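Local coordinates for 6-phosphogluconate dehydrogenase, NAD-binding (Geobacter metallireducens, PDB 3PEF), which probably reduces succinic semialdehyde to gamma-hydroxybutyrate with NADPH, as a beta-hydroxyacid dehydrogenase, at residues A[9-21]-A[121-133]. The protein carries 2 engineered substitutions. Sequence-based numbering, arbitrary orientation.
Sequences LGIMGSAMAKNLV and VSGSKKPAEDGTL. With NAP (NADP nicotinamide-adenine-dinucleotide phosphate), chain I.
Met12 reaches from helix 11-21 over to the 121-133 segment, and the bends at chi2 and chi3 bring its CE in between Val121, Ala128 and Leu133 and its SD against the cofactor. Its CE lies 3.7 Å from Leu133 CD2, is also in contact with Val121 CG2 and Ala128 CB, and approaches the carbonyl Gly123 O. CG and SD of the same side chain pack against the nicotinamide of NADP, SD 3.5 Å from its C3N. One turn on, Ala15 CB meets Ala128 CB at 4.0 Å; two such small side chains suit the close approach of the helices, whose segment axes come within 8.1 Å at 15° to each other. Deeper in, Met16 and Leu133 cross at about a right angle, Met16 CE 3.8 Å from Leu133 CD1, and Met94 and Phe6 also touch Met16. Farther along, CG anti to the carbonyl carbon (chi1 -78°) carries the Asn19 amide to the end of helix 125-130. There ND2 donates to Glu129 O (3.2 Å), which lies in the amide plane, although the N-H arrives from above the carbonyl plane. An alanine here is likely to cost Glu129 O this donor and open a gap beside the helix end, where Gly131 turns off with positive phi. At the other end, Ile11 CG2 rests on the extended Lys125 chain, while the amides Ile11 N and Met12 N bind NADP O2A and O2N in nearly straight bonds (2.8 and 2.9 Å). Backbone amides at a helix start holding the diphosphate, after a glycine-rich turn, are typical of the Rossmann fold; here 121-133 adds one wall of the nicotinamide site, Val121 CG2 and Gly123 O by the ring and Ser124 OG by the carboxamide O7N.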
ATOM      1  N   LEU A   9     -22.947 -26.394  -7.988  1.00 23.67           N
ATOM      2  CA  LEU A   9     -22.855 -27.304  -6.859  1.00 21.93           C
ATOM      3  C   LEU A   9     -21.436 -27.343  -6.311  1.00 25.97           C
ATOM      4  O   LEU A   9     -20.869 -28.417  -6.065  1.00 22.62           O
ATOM      5  CB  LEU A   9     -23.335 -28.700  -7.263  1.00 21.14           C
ATOM      6  CG  LEU A   9     -24.750 -28.753  -7.863  1.00 17.26           C
ATOM      7  CD1 LEU A   9     -25.100 -30.173  -8.333  1.00 19.59           C
ATOM      8  CD2 LEU A   9     -25.778 -28.248  -6.847  1.00 19.27           C
ATOM      9  N   GLY A  10     -20.857 -26.168  -6.116  1.00 22.51           N
ATOM     10  CA  GLY A  10     -19.538 -26.105  -5.517  1.00 19.68           C
ATOM     11  C   GLY A  10     -19.628 -26.267  -4.010  1.00 23.47           C
ATOM     12  O   GLY A  10     -20.602 -26.813  -3.482  1.00 19.01           O
ATOM     13  N   ILE A  11     -18.606 -25.786  -3.312  1.00 21.76           N
ATOM     14  CA  ILE A  11     -18.567 -25.871  -1.859  1.00 19.68           C
ATOM     15  C   ILE A  11     -19.860 -25.379  -1.229  1.00 21.51           C
ATOM     16  O   ILE A  11     -20.462 -26.094  -0.431  1.00 19.93           O
ATOM     17  CB  ILE A  11     -17.364 -25.077  -1.297  1.00 22.42           C
ATOM     18  CG1 ILE A  11     -16.060 -25.791  -1.697  1.00 22.02           C
ATOM     19  CG2 ILE A  11     -17.518 -24.877   0.222  1.00 17.70           C
ATOM     20  CD1 ILE A  11     -14.776 -25.019  -1.372  1.00 23.15           C
ATOM     21  N   MET A  12     -20.297 -24.173  -1.592  1.00 18.36           N
ATOM     22  CA  MET A  12     -21.527 -23.593  -1.016  1.00 20.50           C
ATOM     23  C   MET A  12     -22.811 -24.195  -1.605  1.00 21.17           C
ATOM     24  O   MET A  12     -23.723 -24.612  -0.876  1.00 21.38           O
ATOM     25  CB  MET A  12     -21.545 -22.061  -1.187  1.00 11.51           C
ATOM     26  CG  MET A  12     -20.332 -21.345  -0.579  1.00  9.93           C
ATOM     27  SD  MET A  12     -20.396 -21.431   1.227  1.00 22.48           S
ATOM     28  CE  MET A  12     -21.732 -20.269   1.549  1.00 18.54           C
ATOM     29  N   GLY A  13     -22.891 -24.235  -2.926  1.00 21.26           N
ATOM     30  CA  GLY A  13     -24.105 -24.700  -3.585  1.00 21.19           C
ATOM     31  C   GLY A  13     -24.499 -26.126  -3.206  1.00 20.44           C
ATOM     32  O   GLY A  13     -25.666 -26.407  -2.976  1.00 21.65           O
ATOM     33  N   SER A  14     -23.532 -27.033  -3.128  1.00 22.26           N
ATOM     34  CA  SER A  14     -23.865 -28.430  -2.854  1.00 24.72           C
ATOM     35  C   SER A  14     -24.446 -28.538  -1.446  1.00 25.90           C
ATOM     36  O   SER A  14     -25.424 -29.257  -1.210  1.00 23.81           O
ATOM     37  CB  SER A  14     -22.637 -29.342  -3.028  1.00 20.12           C
ATOM     38  OG  SER A  14     -21.592 -28.973  -2.145  1.00 31.59           O
ATOM     39  N   ALA A  15     -23.854 -27.796  -0.516  1.00 24.99           N
ATOM     40  CA  ALA A  15     -24.328 -27.785   0.856  1.00 25.24           C
ATOM     41  C   ALA A  15     -25.699 -27.134   0.959  1.00 21.05           C
ATOM     42  O   ALA A  15     -26.582 -27.626   1.683  1.00 21.43           O
ATOM     43  CB  ALA A  15     -23.323 -27.084   1.775  1.00 25.54           C
ATOM     44  N   MET A  16     -25.885 -26.020   0.260  1.00 23.43           N
ATOM     45  CA  MET A  16     -27.186 -25.357   0.256  1.00 21.86           C
ATOM     46  C   MET A  16     -28.279 -26.250  -0.355  1.00 25.34           C
ATOM     47  O   MET A  16     -29.371 -26.385   0.201  1.00 22.81           O
ATOM     48  CB  MET A  16     -27.089 -24.016  -0.472  1.00 24.11           C
ATOM     49  CG  MET A  16     -26.139 -23.047   0.236  1.00 22.03           C
ATOM     50  SD  MET A  16     -25.548 -21.736  -0.850  1.00 24.86           S
ATOM     51  CE  MET A  16     -26.955 -20.633  -0.792  1.00 29.96           C
ATOM     52  N   ALA A  17     -27.975 -26.885  -1.483  1.00 24.42           N
ATOM     53  CA  ALA A  17     -28.949 -27.739  -2.165  1.00 21.96           C
ATOM     54  C   ALA A  17     -29.350 -28.953  -1.316  1.00 26.43           C
ATOM     55  O   ALA A  17     -30.515 -29.373  -1.327  1.00 26.87           O
ATOM     56  CB  ALA A  17     -28.405 -28.187  -3.544  1.00 18.19           C
ATOM     57  N   LYS A  18     -28.381 -29.503  -0.584  1.00 25.50           N
ATOM     58  CA  LYS A  18     -28.604 -30.654   0.296  1.00 23.16           C
ATOM     59  C   LYS A  18     -29.604 -30.307   1.372  1.00 29.12           C
ATOM     60  O   LYS A  18     -30.426 -31.142   1.759  1.00 26.22           O
ATOM     61  CB  LYS A  18     -27.303 -31.051   0.990  1.00 27.96           C
ATOM     62  CG  LYS A  18     -26.963 -32.523   0.930  1.00 43.16           C
ATOM     63  CD  LYS A  18     -25.679 -32.742   0.135  1.00 58.53           C
ATOM     64  CE  LYS A  18     -24.479 -32.930   1.054  1.00 68.02           C
ATOM     65  NZ  LYS A  18     -23.183 -32.948   0.305  1.00 71.62           N
ATOM     66  N   ASN A  19     -29.495 -29.083   1.889  1.00 26.50           N
ATOM     67  CA  ASN A  19     -30.439 -28.578   2.887  1.00 25.38           C
ATOM     68  C   ASN A  19     -31.866 -28.497   2.327  1.00 25.79           C
ATOM     69  O   ASN A  19     -32.827 -28.853   3.005  1.00 30.41           O
ATOM     70  CB  ASN A  19     -29.952 -27.245   3.480  1.00 30.16           C
ATOM     71  CG  ASN A  19     -28.857 -27.445   4.528  1.00 33.99           C
ATOM     72  OD1 ASN A  19     -28.731 -28.533   5.082  1.00 33.63           O
ATOM     73  ND2 ASN A  19     -28.064 -26.403   4.799  1.00 26.22           N
ATOM     74  N   LEU A  20     -32.008 -28.069   1.078  1.00 19.65           N
ATOM     75  CA  LEU A  20     -33.323 -28.081   0.449  1.00 24.69           C
ATOM     76  C   LEU A  20     -33.805 -29.524   0.300  1.00 24.04           C
ATOM     77  O   LEU A  20     -34.948 -29.839   0.605  1.00 28.37           O
ATOM     78  CB  LEU A  20     -33.299 -27.372  -0.916  1.00 22.85           C
ATOM     79  CG  LEU A  20     -32.956 -25.875  -0.935  1.00 27.74           C
ATOM     80  CD1 LEU A  20     -32.901 -25.335  -2.367  1.00 24.19           C
ATOM     81  CD2 LEU A  20     -33.945 -25.067  -0.106  1.00 27.68           C
ATOM     82  N   VAL A  21     -32.931 -30.411  -0.160  1.00 30.19           N
ATOM     83  CA  VAL A  21     -33.297 -31.821  -0.264  1.00 27.64           C
ATOM     84  C   VAL A  21     -33.617 -32.446   1.112  1.00 35.67           C
ATOM     85  O   VAL A  21     -34.616 -33.154   1.262  1.00 30.87           O
ATOM     86  CB  VAL A  21     -32.232 -32.650  -1.019  1.00 24.75           C
ATOM     87  CG1 VAL A  21     -32.616 -34.133  -1.009  1.00 24.85           C
ATOM     88  CG2 VAL A  21     -32.081 -32.134  -2.457  1.00 20.20           C
ATOM     89  N   VAL A 121     -24.570 -14.315  -0.045  1.00 22.00           N
ATOM     90  CA  VAL A 121     -24.652 -14.702   1.357  1.00 21.83           C
ATOM     91  C   VAL A 121     -23.383 -14.392   2.131  1.00 24.60           C
ATOM     92  O   VAL A 121     -22.292 -14.279   1.563  1.00 22.26           O
ATOM     93  CB  VAL A 121     -24.976 -16.224   1.531  1.00 18.21           C
ATOM     94  CG1 VAL A 121     -26.152 -16.611   0.692  1.00 17.60           C
ATOM     95  CG2 VAL A 121     -23.770 -17.093   1.171  1.00 21.08           C
ATOM     96  N   SER A 122     -23.544 -14.257   3.442  1.00 19.31           N
ATOM     97  CA  SER A 122     -22.409 -14.150   4.348  1.00 26.31           C
ATOM     98  C   SER A 122     -22.377 -15.427   5.211  1.00 30.34           C
ATOM     99  O   SER A 122     -23.422 -15.895   5.667  1.00 30.03           O
ATOM    100  CB  SER A 122     -22.535 -12.870   5.195  1.00 27.58           C
ATOM    101  OG  SER A 122     -21.461 -12.747   6.107  1.00 34.10           O
ATOM    102  N   GLY A 123     -21.196 -16.009   5.401  1.00 28.60           N
ATOM    103  CA  GLY A 123     -21.061 -17.277   6.109  1.00 24.22           C
ATOM    104  C   GLY A 123     -20.457 -18.311   5.177  1.00 25.46           C
ATOM    105  O   GLY A 123     -20.764 -18.314   3.990  1.00 26.87           O
ATOM    106  N   SER A 124     -19.606 -19.188   5.705  1.00 24.25           N
ATOM    107  CA  SER A 124     -18.780 -20.051   4.857  1.00 22.58           C
ATOM    108  C   SER A 124     -19.302 -21.484   4.800  1.00 24.23           C
ATOM    109  O   SER A 124     -20.508 -21.723   4.886  1.00 21.15           O
ATOM    110  CB  SER A 124     -17.327 -20.026   5.351  1.00 24.82           C
ATOM    111  OG  SER A 124     -16.445 -20.614   4.411  1.00 23.75           O
ATOM    112  N   LYS A 125     -18.389 -22.439   4.650  1.00 25.21           N
ATOM    113  CA  LYS A 125     -18.778 -23.824   4.424  1.00 22.09           C
ATOM    114  C   LYS A 125     -19.633 -24.378   5.573  1.00 27.69           C
ATOM    115  O   LYS A 125     -20.681 -24.972   5.336  1.00 27.03           O
ATOM    116  CB  LYS A 125     -17.540 -24.701   4.216  1.00 19.66           C
ATOM    117  CG  LYS A 125     -17.857 -26.163   3.943  1.00 21.87           C
ATOM    118  CD  LYS A 125     -16.575 -26.927   3.528  1.00 23.56           C
ATOM    119  CE  LYS A 125     -16.888 -28.401   3.209  1.00 26.25           C
ATOM    120  NZ  LYS A 125     -15.657 -29.168   2.904  1.00 28.43           N
ATOM    121  N   LYS A 126     -19.188 -24.177   6.810  1.00 28.03           N
ATOM    122  CA  LYS A 126     -19.903 -24.722   7.965  1.00 30.93           C
ATOM    123  C   LYS A 126     -21.294 -24.115   8.080  1.00 26.29           C
ATOM    124  O   LYS A 126     -22.270 -24.842   8.208  1.00 28.00           O
ATOM    125  CB  LYS A 126     -19.117 -24.529   9.274  1.00 32.83           C
ATOM    126  CG  LYS A 126     -19.716 -25.267  10.463  1.00 38.44           C
ATOM    127  CD  LYS A 126     -19.218 -24.718  11.775  1.00 47.05           C
ATOM    128  CE  LYS A 126     -19.518 -25.660  12.932  1.00 49.79           C
ATOM    129  NZ  LYS A 126     -20.916 -26.170  12.921  1.00 48.37           N
ATOM    130  N   PRO A 127     -21.392 -22.774   8.041  1.00 21.77           N
ATOM    131  CA  PRO A 127     -22.736 -22.185   8.045  1.00 23.17           C
ATOM    132  C   PRO A 127     -23.620 -22.618   6.861  1.00 30.65           C
ATOM    133  O   PRO A 127     -24.837 -22.725   7.025  1.00 25.17           O
ATOM    134  CB  PRO A 127     -22.455 -20.678   7.992  1.00 22.34           C
ATOM    135  CG  PRO A 127     -21.156 -20.537   8.711  1.00 24.38           C
ATOM    136  CD  PRO A 127     -20.347 -21.766   8.311  1.00 21.03           C
ATOM    137  N   ALA A 128     -23.034 -22.841   5.687  1.00 27.64           N
ATOM    138  CA  ALA A 128     -23.814 -23.362   4.561  1.00 25.16           C
ATOM    139  C   ALA A 128     -24.379 -24.751   4.892  1.00 27.86           C
ATOM    140  O   ALA A 128     -25.535 -25.049   4.600  1.00 24.80           O
ATOM    141  CB  ALA A 128     -22.969 -23.417   3.305  1.00 20.55           C
ATOM    142  N   GLU A 129     -23.555 -25.588   5.514  1.00 25.92           N
ATOM    143  CA  GLU A 129     -23.964 -26.939   5.915  1.00 28.94           C
ATOM    144  C   GLU A 129     -25.060 -26.925   6.997  1.00 29.02           C
ATOM    145  O   GLU A 129     -26.016 -27.698   6.942  1.00 30.89           O
ATOM    146  CB  GLU A 129     -22.751 -27.729   6.426  1.00 29.08           C
ATOM    147  CG  GLU A 129     -21.743 -28.133   5.361  1.00 38.79           C
ATOM    148  CD  GLU A 129     -20.402 -28.610   5.952  1.00 38.73           C
ATOM    149  OE1 GLU A 129     -20.197 -28.503   7.179  1.00 45.89           O
ATOM    150  OE2 GLU A 129     -19.545 -29.089   5.184  1.00 34.45           O
ATOM    151  N   ASP A 130     -24.921 -26.027   7.961  1.00 24.29           N
ATOM    152  CA  ASP A 130     -25.840 -25.933   9.090  1.00 31.45           C
ATOM    153  C   ASP A 130     -27.150 -25.225   8.731  1.00 33.77           C
ATOM    154  O   ASP A 130     -28.130 -25.291   9.484  1.00 30.66           O
ATOM    155  CB  ASP A 130     -25.162 -25.199  10.264  1.00 29.17           C
ATOM    156  CG  ASP A 130     -23.894 -25.904  10.766  1.00 38.27           C
ATOM    157  OD1 ASP A 130     -23.672 -27.097  10.449  1.00 35.36           O
ATOM    158  OD2 ASP A 130     -23.112 -25.251  11.493  1.00 42.46           O
ATOM    159  N   GLY A 131     -27.177 -24.545   7.591  1.00 24.64           N
ATOM    160  CA  GLY A 131     -28.351 -23.759   7.227  1.00 23.94           C
ATOM    161  C   GLY A 131     -28.388 -22.436   7.967  1.00 22.66           C
ATOM    162  O   GLY A 131     -29.433 -21.883   8.279  1.00 28.76           O
ATOM    163  N   THR A 132     -27.208 -21.887   8.188  1.00 26.17           N
ATOM    164  CA  THR A 132     -27.030 -20.806   9.127  1.00 28.71           C
ATOM    165  C   THR A 132     -26.494 -19.525   8.423  1.00 30.53           C
ATOM    166  O   THR A 132     -25.974 -18.604   9.054  1.00 30.15           O
ATOM    167  CB  THR A 132     -26.125 -21.365  10.239  1.00 27.67           C
ATOM    168  OG1 THR A 132     -26.897 -21.558  11.438  1.00 35.29           O
ATOM    169  CG2 THR A 132     -24.917 -20.536  10.467  1.00 33.57           C
ATOM    170  N   LEU A 133     -26.673 -19.465   7.106  1.00 25.34           N
ATOM    171  CA  LEU A 133     -26.183 -18.345   6.295  1.00 19.15           C
ATOM    172  C   LEU A 133     -26.971 -17.064   6.559  1.00 24.96           C
ATOM    173  O   LEU A 133     -28.134 -17.102   6.947  1.00 24.12           O
ATOM    174  CB  LEU A 133     -26.271 -18.678   4.798  1.00 21.99           C
ATOM    175  CG  LEU A 133     -25.508 -19.927   4.304  1.00 23.21           C
ATOM    176  CD1 LEU A 133     -25.840 -20.212   2.854  1.00 17.19           C
ATOM    177  CD2 LEU A 133     -23.987 -19.788   4.491  1.00 16.83           C
TER
HETATM  178  PA  NAP I 301     -16.514 -23.308  -5.571  1.00 23.95           P
HETATM  179  O1A NAP I 301     -15.228 -23.107  -6.274  1.00 21.04           O
HETATM  180  O2A NAP I 301     -16.575 -24.496  -4.698  1.00 25.15           O
HETATM  181  O5B NAP I 301     -17.714 -23.375  -6.630  1.00 27.28           O
HETATM  182  C5B NAP I 301     -17.704 -22.569  -7.777  1.00 24.43           C
HETATM  183  C4B NAP I 301     -18.887 -23.001  -8.623  1.00 24.13           C
HETATM  184  O4B NAP I 301     -18.934 -22.183  -9.773  1.00 24.13           O
HETATM  185  C3B NAP I 301     -18.725 -24.437  -9.115  1.00 21.32           C
HETATM  186  O3B NAP I 301     -20.023 -24.983  -9.139  1.00 22.29           O
HETATM  187  C2B NAP I 301     -18.231 -24.245 -10.534  1.00 22.45           C
HETATM  188  O2B NAP I 301     -18.525 -25.298 -11.415  1.00 23.98           O
HETATM  189  C1B NAP I 301     -19.020 -23.006 -10.911  1.00 22.25           C
HETATM  190  N9A NAP I 301     -18.458 -22.363 -12.107  1.00 23.96           N
HETATM  191  C8A NAP I 301     -17.261 -21.694 -12.189  1.00 26.45           C
HETATM  192  N7A NAP I 301     -17.104 -21.265 -13.463  1.00 23.30           N
HETATM  193  C5A NAP I 301     -18.171 -21.661 -14.185  1.00 22.16           C
HETATM  194  C6A NAP I 301     -18.507 -21.469 -15.515  1.00 24.96           C
HETATM  195  N6A NAP I 301     -17.690 -20.798 -16.316  1.00 25.41           N
HETATM  196  N1A NAP I 301     -19.679 -21.993 -15.992  1.00 22.28           N
HETATM  197  C2A NAP I 301     -20.523 -22.693 -15.147  1.00 25.97           C
HETATM  198  N3A NAP I 301     -20.185 -22.871 -13.819  1.00 24.57           N
HETATM  199  C4A NAP I 301     -19.030 -22.355 -13.348  1.00 18.16           C
HETATM  200  O3  NAP I 301     -16.761 -21.995  -4.708  1.00 19.69           O
HETATM  201  PN  NAP I 301     -17.911 -21.636  -3.680  1.00 22.33           P
HETATM  202  O1N NAP I 301     -17.308 -21.236  -2.398  1.00 25.70           O
HETATM  203  O2N NAP I 301     -18.970 -22.665  -3.678  1.00 18.17           O
HETATM  204  O5D NAP I 301     -18.371 -20.321  -4.489  1.00 30.53           O
HETATM  205  C5D NAP I 301     -19.676 -20.078  -4.942  1.00 27.42           C
HETATM  206  C4D NAP I 301     -19.955 -18.596  -4.696  1.00 21.69           C
HETATM  207  O4D NAP I 301     -20.201 -18.328  -3.336  1.00 24.93           O
HETATM  208  C3D NAP I 301     -18.760 -17.729  -5.034  1.00 26.71           C
HETATM  209  O3D NAP I 301     -19.299 -16.563  -5.618  1.00 20.80           O
HETATM  210  C2D NAP I 301     -18.112 -17.430  -3.691  1.00 20.29           C
HETATM  211  O2D NAP I 301     -17.429 -16.207  -3.734  1.00 26.17           O
HETATM  212  C1D NAP I 301     -19.346 -17.321  -2.830  1.00 26.15           C
HETATM  213  N1N NAP I 301     -19.202 -17.542  -1.374  1.00 26.12           N
HETATM  214  C2N NAP I 301     -18.337 -18.478  -0.888  1.00 19.93           C
HETATM  215  C3N NAP I 301     -18.253 -18.713   0.482  1.00 23.61           C
HETATM  216  C7N NAP I 301     -17.338 -19.778   1.007  1.00 13.18           C
HETATM  217  O7N NAP I 301     -16.946 -19.668   2.331  1.00 24.16           O
HETATM  218  N7N NAP I 301     -16.885 -20.792   0.250  1.00 14.13           N
HETATM  219  C4N NAP I 301     -19.055 -17.992   1.373  1.00 21.05           C
HETATM  220  C5N NAP I 301     -19.955 -17.061   0.863  1.00 21.42           C
HETATM  221  C6N NAP I 301     -20.035 -16.852  -0.515  1.00 24.11           C
HETATM  222  P2B NAP I 301     -17.582 -26.625 -11.493  1.00 27.15           P
HETATM  223  O1X NAP I 301     -17.873 -27.248 -12.851  1.00 28.82           O
HETATM  224  O2X NAP I 301     -16.153 -26.202 -11.378  1.00 19.80           O
HETATM  225  O3X NAP I 301     -17.923 -27.556 -10.364  1.00 26.87           O